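Local coordinates for designed helical repeat protein (Synthetic construct, PDB 5CWF) that has no assigned biological activity and was computationally designed to stack helices into a compact all-helical array, at residues E10-A15 and A56-V61; D25-E30 and N68-A73; I31-K36 and I83-R88; L100-A105 and R123-I128. All blocks are in the same frame, centred on the assembly; numbering follows the deposited sequence. Where two conformers were deposited one is given.

Contact 1 (E10-A15 and A56-V61); sequences EALKKA and ALAKAV
Leu12 on helix 3-21 meets Ala58 and Val61 on helix 48-67, so the contact joins the first and third helices of a de novo designed helical repeat. The two segments run in broadly the same direction, and one leucine bridges them with its two methyl branches. Along 56-61, Leu57 faces other helices, its side chain packing on Ile83 and Val84 of helix 70-89. Ala58 comes next, and its CA lies 7.6 Å from the CA of Leu12, the nearest backbone approach here. Its CB meets Leu12 CD1 at 4.0 Å; a methyl is enough to close this seam. The Ala58 carbonyl O also lies 4.0 Å from Leu12 CD2, bringing the methyl against the helix backbone. One turn on comes Val61, a compact apolar residue suited to a buried place, with CG1 facing Leu12. Leu12 can span both residues because its CG stands beside the backbone N and anti to the carbonyl carbon (chi1 -78°), which sends the isobutyl group across the gap. Ile31 of helix 25-44 packs on both Leu12 and Val61 and covers the seam. An alanine in place of Leu12 would probably open a gap between the helices, with the Ala58 methyl and Val61 CG1 losing this partner. The Val61 side chain crosses the leucine at about a right angle, CG1 touching Leu12 CD2 at 3.8 Å.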
loop_
_atom_site.group_PDB
_atom_site.type_symbol
_atom_site.label_atom_id
_atom_site.label_comp_id
_atom_site.label_asym_id
_atom_site.label_seq_id
_atom_site.Cartn_x
_atom_site.Cartn_y
_atom_site.Cartn_z
ATOM N N GLU A 10 2.331 -14.767 -9.557
ATOM C CA GLU A 10 1.709 -16.075 -9.710
ATOM C C GLU A 10 1.024 -16.449 -8.401
ATOM O O GLU A 10 -0.053 -17.067 -8.406
ATOM C CB GLU A 10 2.750 -17.113 -10.143
ATOM C CG GLU A 10 3.185 -16.931 -11.603
ATOM C CD GLU A 10 4.417 -17.740 -11.985
ATOM O OE1 GLU A 10 5.083 -18.294 -11.082
ATOM O OE2 GLU A 10 4.720 -17.819 -13.195
ATOM N N ALA A 11 1.615 -16.053 -7.278
ATOM C CA ALA A 11 1.008 -16.334 -5.973
ATOM C C ALA A 11 -0.250 -15.480 -5.775
ATOM O O ALA A 11 -1.229 -15.919 -5.148
ATOM C CB ALA A 11 1.999 -16.085 -4.854
ATOM N N LEU A 12 -0.205 -14.246 -6.272
ATOM C CA LEU A 12 -1.371 -13.369 -6.225
ATOM C C LEU A 12 -2.503 -13.947 -7.050
ATOM O O LEU A 12 -3.651 -13.888 -6.635
ATOM C CB LEU A 12 -1.028 -11.974 -6.724
ATOM C CG LEU A 12 -0.284 -11.144 -5.680
ATOM C CD1 LEU A 12 0.338 -9.912 -6.355
ATOM C CD2 LEU A 12 -1.214 -10.744 -4.555
ATOM N N LYS A 13 -2.180 -14.481 -8.223
ATOM C CA LYS A 13 -3.192 -15.111 -9.067
ATOM C C LYS A 13 -3.822 -16.302 -8.325
ATOM O O LYS A 13 -5.029 -16.540 -8.420
ATOM C CB LYS A 13 -2.575 -15.541 -10.393
ATOM C CG LYS A 13 -3.566 -16.027 -11.423
ATOM C CD LYS A 13 -2.878 -16.302 -12.752
ATOM C CE LYS A 13 -3.863 -16.683 -13.838
ATOM N NZ LYS A 13 -4.227 -18.128 -13.793
ATOM N N LYS A 14 -3.013 -17.035 -7.572
ATOM C CA LYS A 14 -3.534 -18.127 -6.750
ATOM C C LYS A 14 -4.396 -17.615 -5.608
ATOM O O LYS A 14 -5.382 -18.258 -5.227
ATOM C CB LYS A 14 -2.396 -18.971 -6.162
ATOM C CG LYS A 14 -2.234 -20.350 -6.774
ATOM C CD LYS A 14 -1.389 -20.338 -8.022
ATOM C CE LYS A 14 -0.802 -21.717 -8.289
ATOM N NZ LYS A 14 0.336 -21.656 -9.243
ATOM N N ALA A 15 -4.013 -16.481 -5.033
ATOM C CA ALA A 15 -4.783 -15.885 -3.947
ATOM C C ALA A 15 -6.167 -15.429 -4.419
ATOM O O ALA A 15 -7.149 -15.506 -3.670
ATOM C CB ALA A 15 -4.023 -14.709 -3.345
ATOM N N ALA A 56 7.319 -4.795 -2.758
ATOM C CA ALA A 56 6.840 -4.700 -1.386
ATOM C C ALA A 56 5.307 -4.741 -1.365
ATOM O O ALA A 56 4.715 -5.440 -0.548
ATOM C CB ALA A 56 7.362 -3.422 -0.718
ATOM N N LEU A 57 4.661 -4.010 -2.265
ATOM C CA LEU A 57 3.188 -3.986 -2.303
ATOM C C LEU A 57 2.573 -5.342 -2.641
ATOM O O LEU A 57 1.613 -5.775 -1.992
ATOM C CB LEU A 57 2.697 -2.959 -3.325
ATOM C CG LEU A 57 2.949 -1.487 -2.956
ATOM C CD1 LEU A 57 2.420 -0.555 -4.035
ATOM C CD2 LEU A 57 2.284 -1.173 -1.601
ATOM N N ALA A 58 3.145 -6.006 -3.635
ATOM C CA ALA A 58 2.684 -7.319 -4.042
ATOM C C ALA A 58 2.772 -8.290 -2.872
ATOM O O ALA A 58 1.821 -9.013 -2.593
ATOM C CB ALA A 58 3.507 -7.816 -5.226
ATOM N N LYS A 59 3.893 -8.286 -2.159
ATOM C CA LYS A 59 4.024 -9.155 -0.975
ATOM C C LYS A 59 3.045 -8.798 0.118
ATOM O O LYS A 59 2.564 -9.686 0.836
ATOM C CB LYS A 59 5.423 -9.090 -0.388
ATOM C CG LYS A 59 6.503 -9.721 -1.226
ATOM C CD LYS A 59 7.844 -9.384 -0.612
ATOM C CE LYS A 59 8.999 -10.067 -1.293
ATOM N NZ LYS A 59 10.267 -9.586 -0.666
ATOM N N ALA A 60 2.745 -7.508 0.269
ATOM C CA ALA A 60 1.848 -7.080 1.344
ATOM C C ALA A 60 0.436 -7.586 1.092
ATOM O O ALA A 60 -0.241 -8.057 2.009
ATOM C CB ALA A 60 1.840 -5.594 1.476
ATOM N N VAL A 61 0.000 -7.505 -0.154
ATOM C CA VAL A 61 -1.337 -7.961 -0.508
ATOM C C VAL A 61 -1.446 -9.468 -0.287
ATOM O O VAL A 61 -2.423 -9.961 0.278
ATOM C CB VAL A 61 -1.667 -7.606 -1.988
ATOM C CG1 VAL A 61 -3.013 -8.202 -2.445
ATOM C CG2 VAL A 61 -1.705 -6.116 -2.144
#

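Contact 2 (D25-E30 and N68-A73). With CA (calcium ion), chain E; CA (calcium ion), chain H.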
loop_
_atom_site.group_PDB
_atom_site.type_symbol
_atom_site.label_atom_id
_atom_site.label_comp_id
_atom_site.label_asym_id
_atom_site.label_seq_id
_atom_site.Cartn_x
_atom_site.Cartn_y
_atom_site.Cartn_z
ATOM N N ASP A 25 -15.859 -12.823 -3.152
ATOM C CA ASP A 25 -15.734 -12.225 -4.482
ATOM C C ASP A 25 -15.210 -10.789 -4.438
ATOM O O ASP A 25 -14.445 -10.357 -5.339
ATOM C CB ASP A 25 -17.080 -12.298 -5.189
ATOM C CG ASP A 25 -17.422 -13.711 -5.626
ATOM O OD1 ASP A 25 -16.816 -14.207 -6.617
ATOM O OD2 ASP A 25 -18.254 -14.355 -4.938
ATOM N N GLU A 26 -15.630 -10.018 -3.441
ATOM C CA GLU A 26 -15.143 -8.623 -3.352
ATOM C C GLU A 26 -13.658 -8.530 -2.959
ATOM O O GLU A 26 -12.916 -7.602 -3.376
ATOM C CB GLU A 26 -16.042 -7.855 -2.371
ATOM C CG GLU A 26 -17.472 -7.646 -2.933
ATOM C CD GLU A 26 -18.399 -6.847 -2.017
ATOM O OE1 GLU A 26 -18.222 -6.898 -0.789
ATOM O OE2 GLU A 26 -19.307 -6.154 -2.531
ATOM N N VAL A 27 -13.198 -9.476 -2.159
ATOM C CA VAL A 27 -11.780 -9.548 -1.818
ATOM C C VAL A 27 -10.986 -9.868 -3.074
ATOM O O VAL A 27 -9.939 -9.276 -3.337
ATOM C CB VAL A 27 -11.481 -10.634 -0.744
ATOM C CG1 VAL A 27 -9.982 -10.716 -0.493
ATOM C CG2 VAL A 27 -12.178 -10.315 0.540
ATOM N N ALA A 28 -11.482 -10.844 -3.836
ATOM C CA ALA A 28 -10.821 -11.285 -5.037
ATOM C C ALA A 28 -10.707 -10.140 -6.045
ATOM O O ALA A 28 -9.667 -9.959 -6.703
ATOM C CB ALA A 28 -11.593 -12.455 -5.636
ATOM N N ARG A 29 -11.767 -9.342 -6.136
ATOM C CA ARG A 29 -11.770 -8.210 -7.053
ATOM C C ARG A 29 -10.683 -7.213 -6.696
ATOM O O ARG A 29 -9.948 -6.730 -7.562
ATOM C CB ARG A 29 -13.126 -7.500 -7.022
ATOM C CG ARG A 29 -13.202 -6.207 -7.839
ATOM C CD ARG A 29 -14.582 -5.562 -7.697
ATOM N NE ARG A 29 -14.774 -4.952 -6.379
ATOM C CZ ARG A 29 -15.929 -4.919 -5.716
ATOM N NH1 ARG A 29 -17.026 -5.462 -6.227
ATOM N NH2 ARG A 29 -15.987 -4.330 -4.532
ATOM N N GLU A 30 -10.560 -6.930 -5.409
ATOM C CA GLU A 30 -9.609 -5.916 -4.977
ATOM C C GLU A 30 -8.167 -6.407 -5.103
ATOM O O GLU A 30 -7.269 -5.628 -5.442
ATOM C CB GLU A 30 -9.895 -5.495 -3.540
ATOM C CG GLU A 30 -9.350 -4.126 -3.199
ATOM C CD GLU A 30 -10.102 -3.009 -3.927
ATOM O OE1 GLU A 30 -9.490 -1.965 -4.241
ATOM O OE2 GLU A 30 -11.319 -3.172 -4.162
ATOM N N ASN A 68 -4.913 -11.950 7.248
ATOM C CA ASN A 68 -5.933 -11.093 7.848
ATOM C C ASN A 68 -7.382 -11.470 7.524
ATOM O O ASN A 68 -7.649 -12.239 6.607
ATOM C CB ASN A 68 -5.672 -9.646 7.438
ATOM C CG ASN A 68 -4.348 -9.137 7.960
ATOM O OD1 ASN A 68 -3.388 -8.990 7.207
ATOM N ND2 ASN A 68 -4.280 -8.888 9.263
ATOM N N ASP A 69 -8.294 -10.917 8.319
ATOM C CA ASP A 69 -9.730 -10.950 8.062
ATOM C C ASP A 69 -10.044 -10.470 6.643
ATOM O O ASP A 69 -9.302 -9.652 6.099
ATOM C CB ASP A 69 -10.440 -10.067 9.082
ATOM C CG ASP A 69 -11.938 -10.054 8.909
ATOM O OD1 ASP A 69 -12.527 -11.133 8.715
ATOM O OD2 ASP A 69 -12.524 -8.950 8.960
ATOM N N ASP A 70 -11.131 -10.971 6.053
ATOM C CA ASP A 70 -11.503 -10.584 4.675
ATOM C C ASP A 70 -11.574 -9.091 4.509
ATOM O O ASP A 70 -11.045 -8.515 3.540
ATOM C CB ASP A 70 -12.890 -11.127 4.300
ATOM C CG ASP A 70 -12.932 -12.614 4.153
ATOM O OD1 ASP A 70 -11.864 -13.265 4.088
ATOM O OD2 ASP A 70 -14.066 -13.129 4.116
ATOM N N GLU A 71 -12.208 -8.440 5.474
ATOM C CA GLU A 71 -12.443 -7.009 5.327
ATOM C C GLU A 71 -11.150 -6.213 5.522
ATOM O O GLU A 71 -10.957 -5.173 4.893
ATOM C CB GLU A 71 -13.566 -6.560 6.251
ATOM C CG GLU A 71 -14.933 -7.065 5.770
ATOM C CD GLU A 71 -15.331 -6.480 4.402
ATOM O OE1 GLU A 71 -15.346 -5.226 4.276
ATOM O OE2 GLU A 71 -15.595 -7.276 3.457
ATOM N N VAL A 72 -10.227 -6.711 6.328
ATOM C CA VAL A 72 -8.921 -6.053 6.469
ATOM C C VAL A 72 -8.070 -6.282 5.214
ATOM O O VAL A 72 -7.319 -5.393 4.772
ATOM C CB VAL A 72 -8.190 -6.551 7.712
ATOM C CG1 VAL A 72 -6.795 -5.925 7.817
ATOM C CG2 VAL A 72 -9.006 -6.202 8.947
ATOM N N ALA A 73 -8.171 -7.484 4.659
ATOM C CA ALA A 73 -7.472 -7.844 3.441
ATOM C C ALA A 73 -7.890 -6.897 2.319
ATOM O O ALA A 73 -7.069 -6.493 1.515
ATOM C CB ALA A 73 -7.754 -9.288 3.058
HETATM CA CA CA E . -17.760 -14.098 -8.835
HETATM CA CA CA H . -14.255 -15.343 3.835
HETATM O O HOH W 1 -17.354 -8.779 0.857
HETATM O O HOH W 2 -15.222 -17.528 3.251
HETATM O O HOH W 3 -16.441 -14.857 4.357
#
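Val27 and Asp70 meet where the first turns of helices 25-44 and 70-89 come together, beside a calcium site formed by Asp24 and Asp70. Val27 CG2 presses against the backbone of the second helix, 3.7 Å from Asp70 O and 3.9 Å from Asp70 CB. With CG1 anti to the backbone N (chi1 177°), the other methyl is turned to Ala73, whose CB it meets at a looser 4.4 Å. A short, branched valine suits this join, since it fills the gap beside the small alanine, and Arg74 also packs against it. Asp70 divides its work: its CB packs on the valine, while OD2 binds calcium at 2.2 Å, with Asp24 and two waters among the other ligands. Asp25 OD1 holds a second calcium ion at 2.4 Å. Glu26 and Glu71 bring like charges to 5.0 Å between Glu26 OE1 and Glu71 OE2. Arg74 forms salt bridges with both and probably eases their repulsion; a water donates to Glu26 OE1 at 2.6 Å and only weakly to Glu71 OE2. With Asp69 at the N-cap of helix 70-89, acidic residues gather at these helix starts, a pattern typical of helical N termini, where carboxylates suit the helix dipole.

Contact 3 (I31-K36 and I83-R88). With CA (calcium ion), chain G.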
loop_
_atom_site.group_PDB
_atom_site.type_symbol
_atom_site.label_atom_id
_atom_site.label_comp_id
_atom_site.label_asym_id
_atom_site.label_seq_id
_atom_site.Cartn_x
_atom_site.Cartn_y
_atom_site.Cartn_z
ATOM N N ILE A 31 -7.927 -7.684 -4.824
ATOM C CA ILE A 31 -6.586 -8.225 -5.045
ATOM C C ILE A 31 -6.251 -8.139 -6.533
ATOM O O ILE A 31 -5.161 -7.702 -6.926
ATOM C CB ILE A 31 -6.479 -9.686 -4.566
ATOM C CG1 ILE A 31 -6.687 -9.756 -3.063
ATOM C CG2 ILE A 31 -5.145 -10.300 -5.012
ATOM C CD1 ILE A 31 -6.741 -11.182 -2.521
ATOM N N GLU A 32 -7.209 -8.515 -7.378
ATOM C CA GLU A 32 -6.983 -8.455 -8.804
ATOM C C GLU A 32 -6.745 -7.020 -9.281
ATOM O O GLU A 32 -5.847 -6.791 -10.089
ATOM C CB GLU A 32 -8.157 -9.106 -9.564
ATOM C CG GLU A 32 -7.806 -9.398 -10.998
ATOM C CD GLU A 32 -8.865 -10.212 -11.741
ATOM O OE1 GLU A 32 -9.598 -11.002 -11.095
ATOM O OE2 GLU A 32 -8.955 -10.058 -12.979
ATOM N N ARG A 33 -7.506 -6.053 -8.763
ATOM C CA ARG A 33 -7.278 -4.649 -9.119
ATOM C C ARG A 33 -5.868 -4.186 -8.760
ATOM O O ARG A 33 -5.237 -3.487 -9.540
ATOM C CB ARG A 33 -8.298 -3.725 -8.449
ATOM C CG ARG A 33 -8.223 -2.294 -8.982
ATOM C CD ARG A 33 -9.434 -1.471 -8.547
ATOM N NE ARG A 33 -9.315 -0.945 -7.191
ATOM C CZ ARG A 33 -8.705 0.200 -6.883
ATOM N NH1 ARG A 33 -8.132 0.932 -7.834
ATOM N NH2 ARG A 33 -8.664 0.611 -5.622
ATOM N N ALA A 34 -5.394 -4.522 -7.565
ATOM C CA ALA A 34 -4.060 -4.138 -7.150
ATOM C C ALA A 34 -2.996 -4.791 -8.028
ATOM O O ALA A 34 -2.063 -4.132 -8.476
ATOM C CB ALA A 34 -3.837 -4.499 -5.658
ATOM N N ALA A 35 -3.132 -6.091 -8.255
ATOM C CA ALA A 35 -2.208 -6.819 -9.117
ATOM C C ALA A 35 -2.172 -6.196 -10.514
ATOM O O ALA A 35 -1.105 -6.024 -11.088
ATOM C CB ALA A 35 -2.606 -8.280 -9.210
ATOM N N LYS A 36 -3.335 -5.832 -11.052
ATOM C CA LYS A 36 -3.381 -5.290 -12.408
ATOM C C LYS A 36 -2.704 -3.918 -12.481
ATOM O O LYS A 36 -1.997 -3.608 -13.454
ATOM C CB LYS A 36 -4.826 -5.177 -12.911
ATOM C CG LYS A 36 -4.947 -4.483 -14.276
ATOM C CD LYS A 36 -6.346 -4.604 -14.880
ATOM C CE LYS A 36 -6.577 -5.991 -15.472
ATOM N NZ LYS A 36 -6.006 -6.142 -16.846
ATOM N N ILE A 83 -1.824 3.336 -3.863
ATOM C CA ILE A 83 -0.405 3.706 -3.849
ATOM C C ILE A 83 0.160 3.629 -5.263
ATOM O O ILE A 83 0.889 4.527 -5.712
ATOM C CB ILE A 83 0.402 2.782 -2.901
ATOM C CG1 ILE A 83 0.119 3.119 -1.445
ATOM C CG2 ILE A 83 1.888 2.906 -3.136
ATOM C CD1 ILE A 83 0.640 2.075 -0.453
ATOM N N VAL A 84 -0.172 2.553 -5.974
ATOM C CA VAL A 84 0.319 2.406 -7.343
ATOM C C VAL A 84 -0.284 3.481 -8.234
ATOM O O VAL A 84 0.434 4.050 -9.056
ATOM C CB VAL A 84 0.037 1.003 -7.934
ATOM C CG1 VAL A 84 0.661 0.883 -9.338
ATOM C CG2 VAL A 84 0.644 -0.070 -7.051
ATOM N N GLU A 85 -1.586 3.758 -8.098
ATOM C CA GLU A 85 -2.208 4.825 -8.895
ATOM C C GLU A 85 -1.505 6.179 -8.693
ATOM O O GLU A 85 -1.298 6.937 -9.653
ATOM C CB GLU A 85 -3.697 4.950 -8.558
ATOM C CG GLU A 85 -4.549 3.839 -9.165
ATOM C CD GLU A 85 -6.040 3.997 -8.881
ATOM O OE1 GLU A 85 -6.450 5.017 -8.283
ATOM O OE2 GLU A 85 -6.815 3.107 -9.303
ATOM N N ALA A 86 -1.149 6.487 -7.451
ATOM C CA ALA A 86 -0.472 7.738 -7.117
ATOM C C ALA A 86 0.917 7.804 -7.741
ATOM O O ALA A 86 1.351 8.854 -8.248
ATOM C CB ALA A 86 -0.371 7.886 -5.609
ATOM N N LEU A 87 1.615 6.678 -7.714
ATOM C CA LEU A 87 2.941 6.628 -8.302
ATOM C C LEU A 87 2.901 6.727 -9.810
ATOM O O LEU A 87 3.815 7.275 -10.434
ATOM C CB LEU A 87 3.665 5.343 -7.911
ATOM C CG LEU A 87 4.631 5.378 -6.753
ATOM C CD1 LEU A 87 5.285 4.016 -6.629
ATOM C CD2 LEU A 87 5.715 6.463 -6.893
ATOM N N ARG A 88 1.843 6.206 -10.415
ATOM C CA ARG A 88 1.749 6.305 -11.852
ATOM C C ARG A 88 1.453 7.748 -12.259
ATOM O O ARG A 88 1.804 8.155 -13.355
ATOM C CB ARG A 88 0.679 5.361 -12.396
ATOM C CG ARG A 88 1.068 3.889 -12.285
ATOM C CD ARG A 88 -0.024 3.005 -12.845
ATOM N NE ARG A 88 -0.059 3.027 -14.309
ATOM C CZ ARG A 88 -1.061 2.537 -15.032
ATOM N NH1 ARG A 88 -2.116 1.992 -14.436
ATOM N NH2 ARG A 88 -1.007 2.584 -16.355
HETATM CA CA CA G . 3.474 8.534 -14.886
HETATM O O HOH W 4 4.695 8.271 -12.892
HETATM O O HOH W 5 1.500 8.029 -16.057
HETATM O O HOH W 6 2.454 10.659 -14.926
#
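Arg33 reaches over from helix 25-44 to form a salt bridge with Glu85 of helix 70-89. From CB the chain first runs out extended, CG lying anti to the backbone N (chi1 -171°), and then bends at the CG-CD bond (chi3 81°), which swings the guanidinium toward the second helix. Past the bend, NE hydrogen-bonds a residue flanking the segments. At the tip, NH1 meets Glu85 OE2 at 2.9 Å. The carboxylate stands at the edge of the guanidinium, near its plane, but the two flat groups are turned 64° apart, so this is a single-oxygen contact and not a side-by-side pairing. The other terminal nitrogen, NH2, forms salt bridges with Glu82 and Glu30. Arginine suits the place because its two terminal nitrogens can serve several acids at once. Glu85 in turn gives OE1 to Arg133, and Glu82 and Glu85 also make up a calcium site; the arginines probably temper the charge of these two neighbouring acids. Arg88 O binds another calcium ion at 2.3 Å, with three waters. The salt bridge lies at the surface, while beneath it Ile31 packs on helix 3-21, Val84 on helix 48-67 and Ile83 on both helix 48-67 and helix 93-111.

Contact 4 (L100-A105 and R123-I128); sequences LALAKA and RAAAEI
No ring, amide or guanidinium takes part where Leu102 meets Ala125 and Ile128: the side chains are all aliphatic, and the flat unit they come near is the Ala125 peptide, whose carbonyl O lies 3.9 Å from Leu102 CD1. Rounded branches therefore do the touching. Leu102 CD2 rests on the helix backbone itself, 3.9 Å from Ala125 CA and 4.0 Å from Ala125 CB. Alanine suits this place because its short side chain lets the backbones close up, with 5.9 Å between the CA atoms of Leu102 and Ala125. The two segments belong to helices 93-111 and 115-134, which follow each other in the chain and run antiparallel, an alpha-helical hairpin of the kind from which helical repeat proteins are built. One turn beyond Ala125, Ile128 meets both leucine methyls as well. Its CG1 stands anti to the carbonyl carbon (chi1 -72°) and its CG2 anti to the backbone N, an arrangement that gives each leucine methyl a partner: CG2 meets Leu102 CD1 at 3.9 Å, and Ile128 CD1 meets Leu102 CD2 at 4.0 Å. A serine in place of Leu102 would probably cost the Ile128 branches and the Ala125 methyl this apolar partner and put a hydroxyl into a buried seam. Helix 138-156 covers the site, with Ala148 against Leu102 and Val151 against Ile128, while Ala170 of helix 160-176 also packs on the isoleucine.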
loop_
_atom_site.group_PDB
_atom_site.type_symbol
_atom_site.label_atom_id
_atom_site.label_comp_id
_atom_site.label_asym_id
_atom_site.label_seq_id
_atom_site.Cartn_x
_atom_site.Cartn_y
_atom_site.Cartn_z
ATOM N N LEU A 100 7.579 4.080 -0.893
ATOM C CA LEU A 100 8.346 2.925 -0.413
ATOM C C LEU A 100 8.122 2.750 1.094
ATOM O O LEU A 100 7.952 1.642 1.580
ATOM C CB LEU A 100 9.829 3.072 -0.733
ATOM C CG LEU A 100 10.695 1.879 -0.300
ATOM C CD1 LEU A 100 10.214 0.617 -0.993
ATOM C CD2 LEU A 100 12.176 2.107 -0.577
ATOM N N ALA A 101 8.104 3.858 1.820
ATOM C CA ALA A 101 7.855 3.811 3.261
ATOM C C ALA A 101 6.468 3.246 3.546
ATOM O O ALA A 101 6.304 2.412 4.438
ATOM C CB ALA A 101 8.007 5.204 3.875
ATOM N N LEU A 102 5.460 3.657 2.777
ATOM C CA LEU A 102 4.120 3.151 3.000
ATOM C C LEU A 102 4.015 1.676 2.623
ATOM O O LEU A 102 3.394 0.913 3.336
ATOM C CB LEU A 102 3.092 3.963 2.214
ATOM C CG LEU A 102 2.967 5.422 2.655
ATOM C CD1 LEU A 102 1.945 6.137 1.775
ATOM C CD2 LEU A 102 2.572 5.544 4.110
ATOM N N ALA A 103 4.659 1.283 1.523
ATOM C CA ALA A 103 4.645 -0.117 1.098
ATOM C C ALA A 103 5.304 -1.007 2.149
ATOM O O ALA A 103 4.803 -2.080 2.472
ATOM C CB ALA A 103 5.353 -0.273 -0.248
ATOM N N LYS A 104 6.408 -0.536 2.716
ATOM C CA LYS A 104 7.062 -1.278 3.782
ATOM C C LYS A 104 6.176 -1.394 5.015
ATOM O O LYS A 104 6.171 -2.427 5.681
ATOM C CB LYS A 104 8.388 -0.614 4.165
ATOM C CG LYS A 104 9.509 -0.836 3.150
ATOM C CD LYS A 104 10.728 0.007 3.511
ATOM C CE LYS A 104 11.892 -0.207 2.554
ATOM N NZ LYS A 104 13.051 0.681 2.883
ATOM N N ALA A 105 5.413 -0.339 5.307
ATOM C CA ALA A 105 4.532 -0.343 6.480
ATOM C C ALA A 105 3.341 -1.307 6.334
ATOM O O ALA A 105 2.998 -2.012 7.283
ATOM C CB ALA A 105 4.019 1.072 6.743
ATOM N N ARG A 123 -5.170 2.464 6.446
ATOM C CA ARG A 123 -5.954 3.704 6.365
ATOM C C ARG A 123 -5.078 4.961 6.408
ATOM O O ARG A 123 -5.371 5.969 5.760
ATOM C CB ARG A 123 -6.984 3.725 7.479
ATOM C CG ARG A 123 -8.138 2.845 7.139
ATOM C CD ARG A 123 -9.092 2.650 8.296
ATOM N NE ARG A 123 -10.288 1.961 7.826
ATOM C CZ ARG A 123 -11.413 1.866 8.518
ATOM N NH1 ARG A 123 -11.503 2.435 9.710
ATOM N NH2 ARG A 123 -12.452 1.219 8.007
ATOM N N ALA A 124 -4.032 4.920 7.216
ATOM C CA ALA A 124 -3.099 6.024 7.301
ATOM C C ALA A 124 -2.371 6.212 5.958
ATOM O O ALA A 124 -2.255 7.326 5.449
ATOM C CB ALA A 124 -2.106 5.780 8.438
ATOM N N ALA A 125 -1.926 5.104 5.375
ATOM C CA ALA A 125 -1.316 5.109 4.048
ATOM C C ALA A 125 -2.287 5.702 3.041
ATOM O O ALA A 125 -1.924 6.545 2.216
ATOM C CB ALA A 125 -0.906 3.695 3.641
ATOM N N ALA A 126 -3.536 5.261 3.102
ATOM C CA ALA A 126 -4.528 5.783 2.162
ATOM C C ALA A 126 -4.744 7.282 2.309
ATOM O O ALA A 126 -4.963 7.971 1.304
ATOM C CB ALA A 126 -5.843 5.056 2.326
ATOM N N GLU A 127 -4.683 7.801 3.528
ATOM C CA GLU A 127 -4.910 9.223 3.719
ATOM C C GLU A 127 -3.767 10.037 3.143
ATOM O O GLU A 127 -3.977 11.089 2.555
ATOM C CB GLU A 127 -5.054 9.597 5.189
ATOM C CG GLU A 127 -6.323 9.127 5.844
ATOM C CD GLU A 127 -7.580 9.802 5.310
ATOM O OE1 GLU A 127 -7.523 10.888 4.689
ATOM O OE2 GLU A 127 -8.655 9.245 5.575
ATOM N N ILE A 128 -2.561 9.528 3.325
ATOM C CA ILE A 128 -1.354 10.173 2.809
ATOM C C ILE A 128 -1.362 10.155 1.282
ATOM O O ILE A 128 -1.062 11.169 0.626
ATOM C CB ILE A 128 -0.108 9.453 3.373
ATOM C CG1 ILE A 128 0.031 9.789 4.861
ATOM C CG2 ILE A 128 1.144 9.849 2.592
ATOM C CD1 ILE A 128 0.983 8.879 5.677
#

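How the contacts relate
From the N terminus, helix 3-21 is tied to helix 48-67 by contact 1, closing a loop that spans helix 25-44. That helix then pairs with helix 70-89 twice, through contact 2 at its start and contact 3 farther along, their segments on helix 25-44 adjoining in sequence. Contacts 1, 2 and 3 cross one another, since their segments alternate along the chain. Contact 4 comes after all of them and closes the much shorter loop of one hairpin, 93-111 with 115-134. Side chains knit these parts together: Leu12 and Val61 meet Ile31, Leu57 touches Ile83, Val84 and Ala103, and Ile83 reaches Leu102, so one continuous core runs from contact 1 to contact 4.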